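Local coordinates for putative S41 protease (Bacteroides fragilis NCTC 9343, PDB 3K50), which is of uncharacterised function but probably hydrolyses peptide bonds, as a member of the S41 family of serine proteases, at residues M23-L28 with D266-A271; E69-Y74 with L130-T135; N185-G190 with K395-I400; A304-I309 with T323-E328. All coordinates share one frame; numbering follows the deposited sequence. Where two conformers were deposited one is given.

Contact 1 of 4, residues M23-L28 with D266-A271; sequences MRQEYL and DKRVEA
The guanidinium of Arg268, in one of its two modelled conformers, lies between the side chains of Gln25 and Glu26, which approach it obliquely from opposite sides of its plane. Its plane and the Glu26 carboxylate are nearly parallel, 19° apart, and a salt bridge joins Glu26 OE2 to Arg268 NH2 at 2.9 Å. The Gln25 amide stands almost perpendicular to the guanidinium, with OE1 2.9 Å from Arg268 NE. The bend of Arg268 at chi2 (-71°) puts its CD beside Glu26 OE1, 3.7 Å away. Arg268 NH1 makes a longer salt bridge of 3.3 Å with Glu270 OE1, so that one cation joins two acids in a small network. Lys267 works differently. Its chain runs out extended from CG, passing Gln25 O with CD at 3.9 Å, and NZ donates to Arg24 O at 2.6 Å. The ammonium sits well above that carbonyl plane, 39° out of it, and the lysine also makes a cation-pi contact with Tyr30. Lys267 thus meets the C-terminal end of a helix, where the partial negative charge of the last carbonyls would be expected to suit it, whereas Arg268 is held by side chains. Arg24 turns its own guanidinium away, to Asp20 and Pro34. The contact is at the surface: the end of helix 18-26 meets the hairpin loop joining antiparallel strands 258-263 and 273-276. Behind it, Met23 packs on helix 45-52, while Leu28 pairs through its backbone with Val347 of strand 342-352.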
loop_
_atom_site.group_PDB
_atom_site.type_symbol
_atom_site.label_atom_id
_atom_site.label_comp_id
_atom_site.label_asym_id
_atom_site.label_seq_id
_atom_site.Cartn_x
_atom_site.Cartn_y
_atom_site.Cartn_z
HETATM N N MSE A 23 17.169 -15.560 -12.053
HETATM C CA MSE A 23 17.810 -14.855 -10.931
HETATM C C MSE A 23 19.295 -14.594 -11.202
HETATM O O MSE A 23 19.796 -13.528 -10.963
HETATM C CB MSE A 23 17.656 -15.644 -9.599
HETATM C CG MSE A 23 16.267 -15.507 -8.977
HETATM SE SE MSE A 23 16.157 -16.461 -7.256
HETATM C CE MSE A 23 17.233 -15.253 -6.135
ATOM N N ARG A 24 20.008 -15.589 -11.697
ATOM C CA ARG A 24 21.436 -15.396 -11.921
ATOM C C ARG A 24 21.663 -14.273 -12.997
ATOM O O ARG A 24 22.661 -13.585 -12.961
ATOM C CB ARG A 24 22.142 -16.747 -12.184
ATOM C CG ARG A 24 22.232 -17.560 -10.892
ATOM C CD ARG A 24 22.987 -18.890 -10.966
ATOM N NE ARG A 24 22.923 -19.673 -9.720
ATOM C CZ ARG A 24 23.649 -19.461 -8.625
ATOM N NH1 ARG A 24 24.545 -18.491 -8.555
ATOM N NH2 ARG A 24 23.478 -20.247 -7.575
ATOM N N GLN A 25 20.701 -14.054 -13.896
ATOM C CA GLN A 25 20.855 -13.038 -14.907
ATOM C C GLN A 25 20.360 -11.677 -14.434
ATOM O O GLN A 25 21.031 -10.672 -14.660
ATOM C CB GLN A 25 20.115 -13.438 -16.208
ATOM C CG GLN A 25 20.038 -12.291 -17.298
ATOM C CD GLN A 25 21.404 -11.675 -17.745
ATOM O OE1 GLN A 25 21.510 -10.453 -17.920
ATOM N NE2 GLN A 25 22.438 -12.518 -17.908
ATOM N N GLU A 26 19.210 -11.643 -13.761
ATOM C CA GLU A 26 18.506 -10.392 -13.492
ATOM C C GLU A 26 18.529 -9.829 -12.079
ATOM O O GLU A 26 18.176 -8.680 -11.889
ATOM C CB GLU A 26 17.021 -10.592 -13.803
ATOM C CG GLU A 26 16.681 -11.137 -15.163
ATOM C CD GLU A 26 16.916 -10.162 -16.299
ATOM O OE1 GLU A 26 17.181 -8.992 -16.045
ATOM O OE2 GLU A 26 16.822 -10.577 -17.466
ATOM N N TYR A 27 18.896 -10.640 -11.099
ATOM C CA TYR A 27 18.895 -10.245 -9.709
ATOM C C TYR A 27 19.931 -9.181 -9.383
ATOM O O TYR A 27 21.098 -9.321 -9.763
ATOM C CB TYR A 27 19.217 -11.479 -8.860
ATOM C CG TYR A 27 18.977 -11.423 -7.363
ATOM C CD1 TYR A 27 17.894 -10.726 -6.810
ATOM C CD2 TYR A 27 19.710 -12.222 -6.522
ATOM C CE1 TYR A 27 17.660 -10.748 -5.424
ATOM C CE2 TYR A 27 19.442 -12.304 -5.111
ATOM C CZ TYR A 27 18.405 -11.567 -4.590
ATOM O OH TYR A 27 18.102 -11.640 -3.247
ATOM N N LEU A 28 19.510 -8.147 -8.635
ATOM C CA LEU A 28 20.407 -7.098 -8.189
ATOM C C LEU A 28 21.604 -7.714 -7.512
ATOM O O LEU A 28 22.751 -7.337 -7.804
ATOM C CB LEU A 28 19.750 -6.126 -7.191
ATOM C CG LEU A 28 20.595 -4.958 -6.671
ATOM C CD1 LEU A 28 21.073 -4.004 -7.778
ATOM C CD2 LEU A 28 19.855 -4.199 -5.591
ATOM N N ASP A 266 25.946 -5.141 -12.140
ATOM C CA ASP A 266 26.927 -4.965 -13.222
ATOM C C ASP A 266 26.608 -5.727 -14.506
ATOM O O ASP A 266 27.256 -5.509 -15.482
ATOM C CB ASP A 266 28.362 -5.200 -12.764
ATOM C CG ASP A 266 28.621 -6.586 -12.145
ATOM O OD1 ASP A 266 27.879 -7.547 -12.385
ATOM O OD2 ASP A 266 29.632 -6.674 -11.406
ATOM N N LYS A 267 25.613 -6.597 -14.507
ATOM C CA LYS A 267 25.184 -7.283 -15.698
ATOM C C LYS A 267 24.041 -6.546 -16.385
ATOM O O LYS A 267 23.644 -6.965 -17.460
ATOM C CB LYS A 267 24.615 -8.690 -15.374
ATOM C CG LYS A 267 25.626 -9.803 -15.061
ATOM C CD LYS A 267 24.884 -11.004 -14.539
ATOM C CE LYS A 267 25.691 -12.274 -14.675
ATOM N NZ LYS A 267 25.015 -13.404 -14.007
ATOM N N ARG A 268 23.418 -5.568 -15.713
ATOM C CA ARG A 268 22.234 -4.902 -16.256
ATOM C C ARG A 268 22.312 -3.364 -16.241
ATOM O O ARG A 268 21.332 -2.654 -16.007
ATOM C CB ARG A 268 20.982 -5.433 -15.529
ATOM C CG ARG A 268 20.559 -6.880 -15.902
ATOM C CD ARG A 268 19.985 -6.944 -17.349
ATOM N NE ARG A 268 19.628 -8.294 -17.823
ATOM C CZ ARG A 268 19.182 -8.577 -19.059
ATOM N NH1 ARG A 268 19.018 -7.630 -19.982
ATOM N NH2 ARG A 268 18.885 -9.821 -19.390
ATOM N N VAL A 269 23.513 -2.862 -16.555
ATOM C CA VAL A 269 23.813 -1.404 -16.663
ATOM C C VAL A 269 22.904 -0.707 -17.674
ATOM O O VAL A 269 22.451 0.421 -17.445
ATOM C CB VAL A 269 25.319 -1.096 -17.044
ATOM C CG1 VAL A 269 25.713 -1.594 -18.472
ATOM C CG2 VAL A 269 25.596 0.384 -16.941
ATOM N N GLU A 270 22.630 -1.403 -18.776
ATOM C CA GLU A 270 21.713 -0.951 -19.827
ATOM C C GLU A 270 20.372 -0.514 -19.267
ATOM O O GLU A 270 19.756 0.415 -19.830
ATOM C CB GLU A 270 21.475 -2.085 -20.857
ATOM C CG GLU A 270 20.599 -3.280 -20.224
ATOM C CD GLU A 270 20.939 -4.710 -20.687
ATOM O OE1 GLU A 270 20.355 -5.190 -21.695
ATOM O OE2 GLU A 270 21.733 -5.388 -19.980
ATOM N N ALA A 271 19.922 -1.135 -18.164
ATOM C CA ALA A 271 18.613 -0.780 -17.554
ATOM C C ALA A 271 18.643 0.460 -16.661
ATOM O O ALA A 271 17.602 0.999 -16.314
ATOM C CB ALA A 271 18.024 -1.989 -16.783
#

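Contact 2 of 4, residues E69-Y74 with L130-T135; sequences EPIPSY and LLQGST
Tyr74 reaches across to the 130-135 loop with both its backbone and its ring. Its phenol donates to Ser134 O at 2.6 Å, lying in the carbonyl plane on a lone pair. The same ring meets the loop at other points along its length: CD2 comes 3.3 Å from Leu130 O, which lies at the ring edge, and CE2 approaches Gln132 C at 3.3 Å. Near the hydroxyl, the backbone of Gly133 passes with its C atom 3.0 Å from Tyr74 OH, a close fit beside a residue that has no side chain. At the other end of the tyrosine, its backbone N donates to Leu131 O at 3.1 Å, with the donor tilted 32° from the carbonyl plane. That oxygen receives a second, weaker approach, a CA-H...O contact from Ser73 CA at 3.2 Å. The touching parts of the two segments run almost perpendicular, 93° apart. Tyr74 carries most of the contact, and the backbones come closest at Ser73 and Gln132. A further shell fixes the loops themselves: Ser168 bonds to Gly133 N through its OG, Arg169 pairs with the backbone of Ser73, and Met165 touches the Tyr74 side chain. Leu130 points away into the core, onto Phe76, Tyr78, Ile114 and Met117. Each loop leads directly into a strand, 76-82 or 136-146, and the contact is thus loop packing beside the antiparallel sheet of the PDZ-like region.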
loop_
_atom_site.group_PDB
_atom_site.type_symbol
_atom_site.label_atom_id
_atom_site.label_comp_id
_atom_site.label_asym_id
_atom_site.label_seq_id
_atom_site.Cartn_x
_atom_site.Cartn_y
_atom_site.Cartn_z
ATOM N N GLU A 69 -8.346 -14.269 -12.702
ATOM C CA GLU A 69 -9.026 -13.102 -12.160
ATOM C C GLU A 69 -8.685 -13.029 -10.690
ATOM O O GLU A 69 -8.186 -14.011 -10.144
ATOM C CB GLU A 69 -10.539 -13.217 -12.351
ATOM C CG GLU A 69 -11.194 -14.370 -11.627
ATOM C CD GLU A 69 -12.721 -14.421 -11.811
ATOM O OE1 GLU A 69 -13.300 -13.581 -12.548
ATOM O OE2 GLU A 69 -13.347 -15.313 -11.198
ATOM N N PRO A 70 -8.883 -11.861 -10.046
ATOM C CA PRO A 70 -8.650 -11.849 -8.584
ATOM C C PRO A 70 -9.531 -12.845 -7.816
ATOM O O PRO A 70 -10.704 -13.071 -8.171
ATOM C CB PRO A 70 -8.977 -10.393 -8.179
ATOM C CG PRO A 70 -8.742 -9.574 -9.443
ATOM C CD PRO A 70 -9.202 -10.507 -10.570
ATOM N N ILE A 71 -8.969 -13.444 -6.772
ATOM C CA ILE A 71 -9.709 -14.400 -5.968
ATOM C C ILE A 71 -10.979 -13.684 -5.511
ATOM O O ILE A 71 -10.914 -12.533 -5.089
ATOM C CB ILE A 71 -8.903 -14.854 -4.749
ATOM C CG1 ILE A 71 -7.684 -15.691 -5.175
ATOM C CG2 ILE A 71 -9.797 -15.708 -3.842
ATOM C CD1 ILE A 71 -6.540 -15.747 -4.164
ATOM N N PRO A 72 -12.142 -14.314 -5.650
ATOM C CA PRO A 72 -13.372 -13.601 -5.210
ATOM C C PRO A 72 -13.368 -13.210 -3.742
ATOM O O PRO A 72 -12.752 -13.890 -2.912
ATOM C CB PRO A 72 -14.501 -14.588 -5.503
ATOM C CG PRO A 72 -13.942 -15.573 -6.459
ATOM C CD PRO A 72 -12.444 -15.629 -6.247
ATOM N N SER A 73 -14.048 -12.107 -3.424
ATOM C CA SER A 73 -14.070 -11.586 -2.039
ATOM C C SER A 73 -15.247 -10.670 -1.842
ATOM O O SER A 73 -15.920 -10.320 -2.814
ATOM C CB SER A 73 -12.770 -10.842 -1.678
ATOM O OG SER A 73 -12.611 -9.617 -2.382
ATOM N N TYR A 74 -15.523 -10.342 -0.573
ATOM C CA TYR A 74 -16.663 -9.471 -0.223
ATOM C C TYR A 74 -16.329 -7.968 -0.392
ATOM O O TYR A 74 -17.222 -7.129 -0.471
ATOM C CB TYR A 74 -17.103 -9.756 1.201
ATOM C CG TYR A 74 -17.857 -11.072 1.408
ATOM C CD1 TYR A 74 -19.093 -11.313 0.785
ATOM C CD2 TYR A 74 -17.375 -12.017 2.279
ATOM C CE1 TYR A 74 -19.798 -12.530 0.994
ATOM C CE2 TYR A 74 -18.073 -13.198 2.539
ATOM C CZ TYR A 74 -19.271 -13.449 1.900
ATOM O OH TYR A 74 -19.902 -14.608 2.184
ATOM N N LEU A 130 -15.311 -14.575 6.546
ATOM C CA LEU A 130 -15.317 -13.103 6.333
ATOM C C LEU A 130 -14.731 -12.676 4.982
ATOM O O LEU A 130 -14.960 -11.552 4.542
ATOM C CB LEU A 130 -14.514 -12.402 7.439
ATOM C CG LEU A 130 -15.225 -12.474 8.796
ATOM C CD1 LEU A 130 -14.319 -12.162 9.981
ATOM C CD2 LEU A 130 -16.490 -11.573 8.778
ATOM N N LEU A 131 -13.965 -13.565 4.346
ATOM C CA LEU A 131 -13.261 -13.256 3.117
ATOM C C LEU A 131 -14.109 -13.466 1.872
ATOM O O LEU A 131 -14.070 -12.661 0.949
ATOM C CB LEU A 131 -12.010 -14.108 3.046
ATOM C CG LEU A 131 -10.878 -13.823 4.028
ATOM C CD1 LEU A 131 -9.787 -14.873 3.808
ATOM C CD2 LEU A 131 -10.296 -12.449 3.800
ATOM N N GLN A 132 -14.894 -14.524 1.852
ATOM C CA GLN A 132 -15.725 -14.850 0.692
ATOM C C GLN A 132 -16.800 -15.833 1.057
ATOM O O GLN A 132 -16.727 -16.447 2.111
ATOM C CB GLN A 132 -14.850 -15.478 -0.376
ATOM C CG GLN A 132 -13.916 -16.508 0.214
ATOM C CD GLN A 132 -13.406 -17.465 -0.811
ATOM O OE1 GLN A 132 -12.872 -17.060 -1.852
ATOM N NE2 GLN A 132 -13.583 -18.762 -0.538
ATOM N N GLY A 133 -17.790 -15.984 0.180
ATOM C CA GLY A 133 -18.873 -16.910 0.410
ATOM C C GLY A 133 -20.162 -16.437 -0.214
ATOM O O GLY A 133 -20.162 -15.577 -1.095
ATOM N N SER A 134 -21.256 -17.009 0.267
ATOM C CA SER A 134 -22.587 -16.688 -0.218
ATOM C C SER A 134 -23.109 -15.438 0.495
ATOM O O SER A 134 -22.357 -14.804 1.261
ATOM C CB SER A 134 -23.527 -17.888 0.020
ATOM O OG SER A 134 -23.532 -18.211 1.406
ATOM N N THR A 135 -24.368 -15.064 0.203
ATOM C CA THR A 135 -25.028 -13.947 0.833
ATOM C C THR A 135 -25.052 -14.227 2.323
ATOM O O THR A 135 -25.205 -15.375 2.709
ATOM C CB THR A 135 -26.451 -13.792 0.291
ATOM O OG1 THR A 135 -26.370 -13.497 -1.108
ATOM C CG2 THR A 135 -27.188 -12.670 0.997
#

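Contact 3 of 4, residues N185-G190 with K395-I400; sequences NGKKVG and KIMSGI
A beta-hairpin turn and the Schellman motif ending helix 388-398 meet here, with Asn185, Lys187 and Val189 facing Met397, Ser398 and Ile400. Asn185 and Gly186, both with positive phi, form a type I' turn between strands 176-184 and 187-194. From this turn, Asn185 ND2 donates almost straight to Ser398 OG, at 3.2 Å and 164°, with the oxygen close to the amide plane; Ile400 CD1 lies 3.8 Å from the same ND2. Ser398 OG is also bonded to Leu394 O, one turn back in its own helix. Further along, the selenium of Met397, a selenomethionine, rests 3.7 Å from Val189 CG2 and 4.0 Å from Lys187 CD, the lysine and methionine chains lying side by side but running in opposing senses. Lys187 then bends at chi4, and its NZ donates to a water (2.9 Å) that in turn donates to Met397 O (2.8 Å), while Glu226 supplies the salt bridge for the same ammonium. Met397 also touches strands 226-230 and 292-297, placing the helix end over these and strand 187-194 of the mixed sheet, a helix-on-sheet packing in keeping with the ClpP/crotonase-like fold of S41 peptidases.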
loop_
_atom_site.group_PDB
_atom_site.type_symbol
_atom_site.label_atom_id
_atom_site.label_comp_id
_atom_site.label_asym_id
_atom_site.label_seq_id
_atom_site.Cartn_x
_atom_site.Cartn_y
_atom_site.Cartn_z
ATOM N N ASN A 185 -8.426 26.074 9.289
ATOM C CA ASN A 185 -7.676 27.222 9.851
ATOM C C ASN A 185 -6.940 28.093 8.807
ATOM O O ASN A 185 -5.736 28.404 8.914
ATOM C CB ASN A 185 -6.742 26.682 10.934
ATOM C CG ASN A 185 -7.536 26.042 12.082
ATOM O OD1 ASN A 185 -8.533 26.603 12.512
ATOM N ND2 ASN A 185 -7.112 24.879 12.558
ATOM N N GLY A 186 -7.657 28.430 7.753
ATOM C CA GLY A 186 -7.134 29.347 6.733
ATOM C C GLY A 186 -6.316 28.726 5.627
ATOM O O GLY A 186 -5.769 29.447 4.766
ATOM N N LYS A 187 -6.227 27.398 5.664
ATOM C CA LYS A 187 -5.500 26.617 4.683
ATOM C C LYS A 187 -6.501 25.842 3.841
ATOM O O LYS A 187 -7.625 25.603 4.268
ATOM C CB LYS A 187 -4.573 25.661 5.394
ATOM C CG LYS A 187 -3.507 26.341 6.252
ATOM C CD LYS A 187 -2.872 25.356 7.226
ATOM C CE LYS A 187 -1.665 25.967 7.969
ATOM N NZ LYS A 187 -0.452 26.106 7.063
ATOM N N LYS A 188 -6.089 25.461 2.640
ATOM C CA LYS A 188 -6.929 24.655 1.753
ATOM C C LYS A 188 -6.127 23.355 1.567
ATOM O O LYS A 188 -5.067 23.328 0.930
ATOM C CB LYS A 188 -7.257 25.376 0.466
ATOM C CG LYS A 188 -7.901 26.805 0.701
ATOM C CD LYS A 188 -8.394 27.487 -0.612
ATOM C CE LYS A 188 -8.783 29.019 -0.434
ATOM N N VAL A 189 -6.634 22.306 2.200
ATOM C CA VAL A 189 -5.937 21.042 2.326
ATOM C C VAL A 189 -6.444 19.961 1.394
ATOM O O VAL A 189 -7.620 19.540 1.444
ATOM C CB VAL A 189 -5.976 20.528 3.787
ATOM C CG1 VAL A 189 -4.980 19.327 3.934
ATOM C CG2 VAL A 189 -5.609 21.618 4.777
ATOM N N GLY A 190 -5.538 19.516 0.518
ATOM C CA GLY A 190 -5.846 18.398 -0.359
ATOM C C GLY A 190 -5.621 17.098 0.410
ATOM O O GLY A 190 -4.583 16.939 1.032
ATOM N N LYS A 395 -3.858 19.078 12.807
ATOM C CA LYS A 395 -3.469 19.781 14.001
ATOM C C LYS A 395 -2.005 20.220 13.918
ATOM O O LYS A 395 -1.652 21.348 14.312
ATOM C CB LYS A 395 -3.689 18.926 15.269
ATOM C CG LYS A 395 -5.178 18.720 15.708
ATOM C CD LYS A 395 -5.164 18.024 17.107
ATOM C CE LYS A 395 -6.542 17.559 17.675
ATOM N NZ LYS A 395 -7.652 18.355 17.148
ATOM N N ILE A 396 -1.142 19.327 13.463
ATOM C CA ILE A 396 0.287 19.647 13.380
ATOM C C ILE A 396 0.540 20.838 12.435
ATOM O O ILE A 396 1.246 21.739 12.793
ATOM C CB ILE A 396 1.103 18.436 12.961
ATOM C CG1 ILE A 396 1.193 17.465 14.154
ATOM C CG2 ILE A 396 2.530 18.840 12.525
ATOM C CD1 ILE A 396 1.224 15.944 13.773
HETATM N N MSE A 397 -0.119 20.878 11.285
HETATM C CA MSE A 397 0.104 21.981 10.361
HETATM C C MSE A 397 -0.453 23.287 10.922
HETATM O O MSE A 397 -0.062 24.357 10.506
HETATM C CB MSE A 397 -0.492 21.665 8.977
HETATM C CG MSE A 397 -2.004 21.746 8.912
HETATM SE SE MSE A 397 -2.773 21.352 7.173
HETATM C CE MSE A 397 -2.265 19.442 7.024
ATOM N N SER A 398 -1.380 23.216 11.855
ATOM C CA SER A 398 -1.963 24.421 12.422
ATOM C C SER A 398 -1.308 24.812 13.730
ATOM O O SER A 398 -1.720 25.793 14.336
ATOM C CB SER A 398 -3.454 24.183 12.726
ATOM O OG SER A 398 -4.182 24.012 11.570
ATOM N N GLY A 399 -0.358 24.025 14.210
ATOM C CA GLY A 399 0.301 24.263 15.504
ATOM C C GLY A 399 -0.470 23.910 16.749
ATOM O O GLY A 399 -0.091 24.333 17.826
ATOM N N ILE A 400 -1.564 23.169 16.611
ATOM C CA ILE A 400 -2.445 22.765 17.710
ATOM C C ILE A 400 -1.728 21.681 18.476
ATOM O O ILE A 400 -1.739 21.667 19.727
ATOM C CB ILE A 400 -3.840 22.275 17.206
ATOM C CG1 ILE A 400 -4.611 23.428 16.551
ATOM C CG2 ILE A 400 -4.698 21.735 18.370
ATOM C CD1 ILE A 400 -5.758 23.051 15.555
HETATM O O HOH W 1 1.747 24.912 8.457
#

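Contact 4 of 4, residues A304-I309 with T323-E328; sequences AAEMVI and TKTAGE
Glu306 leaves the first turn of helix 304-312 with its CA-CB bond directed at the 323-328 loop, and its chain stays extended through CD (chi2 176°). The first atom beyond CB, CG, lies against Thr325, 3.7 Å from OG1, where the two side chains overlap while heading opposite ways. CD lies 3.4 Å from Gly327 N. At the tip the carboxylate divides its work. OE2 accepts twice: Gly327 N reaches it on the syn side at 2.7 Å, and Thr325 OG1 on the anti side, also at 2.7 Å. OE1 takes Glu328 N on its syn side at 3.0 Å, some way out of the carboxylate plane, and is bonded as well to Gly303 N, just before the helix. A buried carboxylate is thus satisfied largely by backbone N-H groups. The helix is the middle element of a beta-alpha-beta crossover between parallel strands 292-297 and 317-322, as expected of a ClpP/crotonase-like domain, and the loop leaving the second strand folds back across the beginning of that helix. Thr325 OG1 sits between two bonds, donating one to Glu306 OE2 while accepting one from Phe364 N. Its methyl, CG2, turns to the hydrophobic side and meets Ile309 CD1 tip to tip at 4.1 Å. The side chain of Glu328 pairs with Arg302, whereas its CB packs 3.6 Å from Glu306 OE1.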
loop_
_atom_site.group_PDB
_atom_site.type_symbol
_atom_site.label_atom_id
_atom_site.label_comp_id
_atom_site.label_asym_id
_atom_site.label_seq_id
_atom_site.Cartn_x
_atom_site.Cartn_y
_atom_site.Cartn_z
ATOM N N ALA A 304 7.592 1.304 -3.576
ATOM C CA ALA A 304 7.346 2.545 -4.287
ATOM C C ALA A 304 6.841 3.639 -3.332
ATOM O O ALA A 304 7.198 4.814 -3.487
ATOM C CB ALA A 304 6.349 2.296 -5.463
ATOM N N ALA A 305 6.014 3.265 -2.339
ATOM C CA ALA A 305 5.448 4.218 -1.382
ATOM C C ALA A 305 6.599 4.867 -0.589
ATOM O O ALA A 305 6.603 6.048 -0.326
ATOM C CB ALA A 305 4.471 3.521 -0.455
ATOM N N GLU A 306 7.589 4.074 -0.268
ATOM C CA GLU A 306 8.772 4.534 0.481
ATOM C C GLU A 306 9.714 5.340 -0.393
ATOM O O GLU A 306 10.397 6.258 0.086
ATOM C CB GLU A 306 9.484 3.359 1.092
ATOM C CG GLU A 306 8.680 2.657 2.186
ATOM C CD GLU A 306 9.363 1.422 2.717
ATOM O OE1 GLU A 306 9.285 0.350 2.042
ATOM O OE2 GLU A 306 9.947 1.514 3.825
HETATM N N MSE A 307 9.736 5.009 -1.665
HETATM C CA MSE A 307 10.513 5.769 -2.674
HETATM C C MSE A 307 10.032 7.202 -2.782
HETATM O O MSE A 307 10.838 8.116 -2.928
HETATM C CB MSE A 307 10.418 5.061 -4.024
HETATM C CG MSE A 307 11.095 5.758 -5.255
HETATM SE SE MSE A 307 10.170 7.376 -5.977
HETATM C CE MSE A 307 10.694 7.420 -8.018
ATOM N N VAL A 308 8.727 7.407 -2.669
ATOM C CA VAL A 308 8.172 8.725 -2.727
ATOM C C VAL A 308 8.662 9.536 -1.566
ATOM O O VAL A 308 9.053 10.703 -1.704
ATOM C CB VAL A 308 6.607 8.687 -2.711
ATOM C CG1 VAL A 308 6.066 10.095 -2.497
ATOM C CG2 VAL A 308 6.118 8.039 -3.987
ATOM N N ILE A 309 8.656 8.941 -0.407
ATOM C CA ILE A 309 9.184 9.623 0.774
ATOM C C ILE A 309 10.667 9.929 0.618
ATOM O O ILE A 309 11.113 11.058 0.841
ATOM C CB ILE A 309 8.984 8.794 2.092
ATOM C CG1 ILE A 309 7.473 8.594 2.373
ATOM C CG2 ILE A 309 9.749 9.436 3.250
ATOM C CD1 ILE A 309 7.169 7.466 3.452
ATOM N N THR A 323 2.950 4.975 11.755
ATOM C CA THR A 323 3.908 4.028 12.322
ATOM C C THR A 323 4.992 3.783 11.280
ATOM O O THR A 323 4.831 4.147 10.131
ATOM C CB THR A 323 3.251 2.729 12.816
ATOM O OG1 THR A 323 2.471 2.124 11.786
ATOM C CG2 THR A 323 2.347 2.981 14.096
ATOM N N LYS A 324 6.077 3.160 11.672
ATOM C CA LYS A 324 7.225 2.966 10.767
ATOM C C LYS A 324 6.874 2.215 9.474
ATOM O O LYS A 324 6.018 1.287 9.493
ATOM C CB LYS A 324 8.344 2.295 11.599
ATOM C CG LYS A 324 9.605 2.088 10.879
ATOM C CD LYS A 324 10.887 2.194 11.713
ATOM C CE LYS A 324 11.442 0.926 12.319
ATOM N NZ LYS A 324 13.006 1.011 12.183
ATOM N N THR A 325 7.488 2.612 8.352
ATOM C CA THR A 325 7.295 1.975 7.031
ATOM C C THR A 325 8.007 0.618 6.991
ATOM O O THR A 325 8.691 0.266 7.913
ATOM C CB THR A 325 7.734 2.878 5.842
ATOM O OG1 THR A 325 9.163 3.094 5.870
ATOM C CG2 THR A 325 6.984 4.190 5.902
ATOM N N ALA A 326 7.821 -0.124 5.903
ATOM C CA ALA A 326 8.258 -1.528 5.804
ATOM C C ALA A 326 9.763 -1.746 5.694
ATOM O O ALA A 326 10.280 -2.783 6.106
ATOM C CB ALA A 326 7.602 -2.194 4.613
ATOM N N GLY A 327 10.450 -0.793 5.126
ATOM C CA GLY A 327 11.914 -0.946 4.931
ATOM C C GLY A 327 12.335 -1.560 3.590
ATOM O O GLY A 327 13.471 -2.027 3.430
ATOM N N GLU A 328 11.451 -1.573 2.602
ATOM C CA GLU A 328 11.809 -2.134 1.282
ATOM C C GLU A 328 12.554 -1.056 0.432
ATOM O O GLU A 328 11.953 -0.330 -0.284
ATOM C CB GLU A 328 10.565 -2.721 0.580
ATOM C CG GLU A 328 10.880 -3.528 -0.646
ATOM C CD GLU A 328 9.644 -4.207 -1.142
ATOM O OE1 GLU A 328 9.245 -5.192 -0.498
ATOM O OE2 GLU A 328 9.059 -3.724 -2.141
#

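Overall arrangement
Burial and chemistry change together across the contacts. Contact 4 lies deepest, its centre about 9 Å from the chain centre, and relies on one buried carboxylate bonded by loop N-H groups and a threonine hydroxyl; the centres of surface contacts 1 and 3 lie about 27 and 25 Å from the chain centre, and there charged side chains and, in contact 3, a water take part. Contact 2, partly buried, depends on a tyrosine and backbone carbonyls. Contacts 1 and 3 use a helix C-terminus, contact 4 a helix beginning, and contact 2 only loops. Contacts 3 and 4 belong to the mixed-sheet domain, whereas contact 1 brings the N-terminal region onto it and contact 2 serves the PDZ-like sheet.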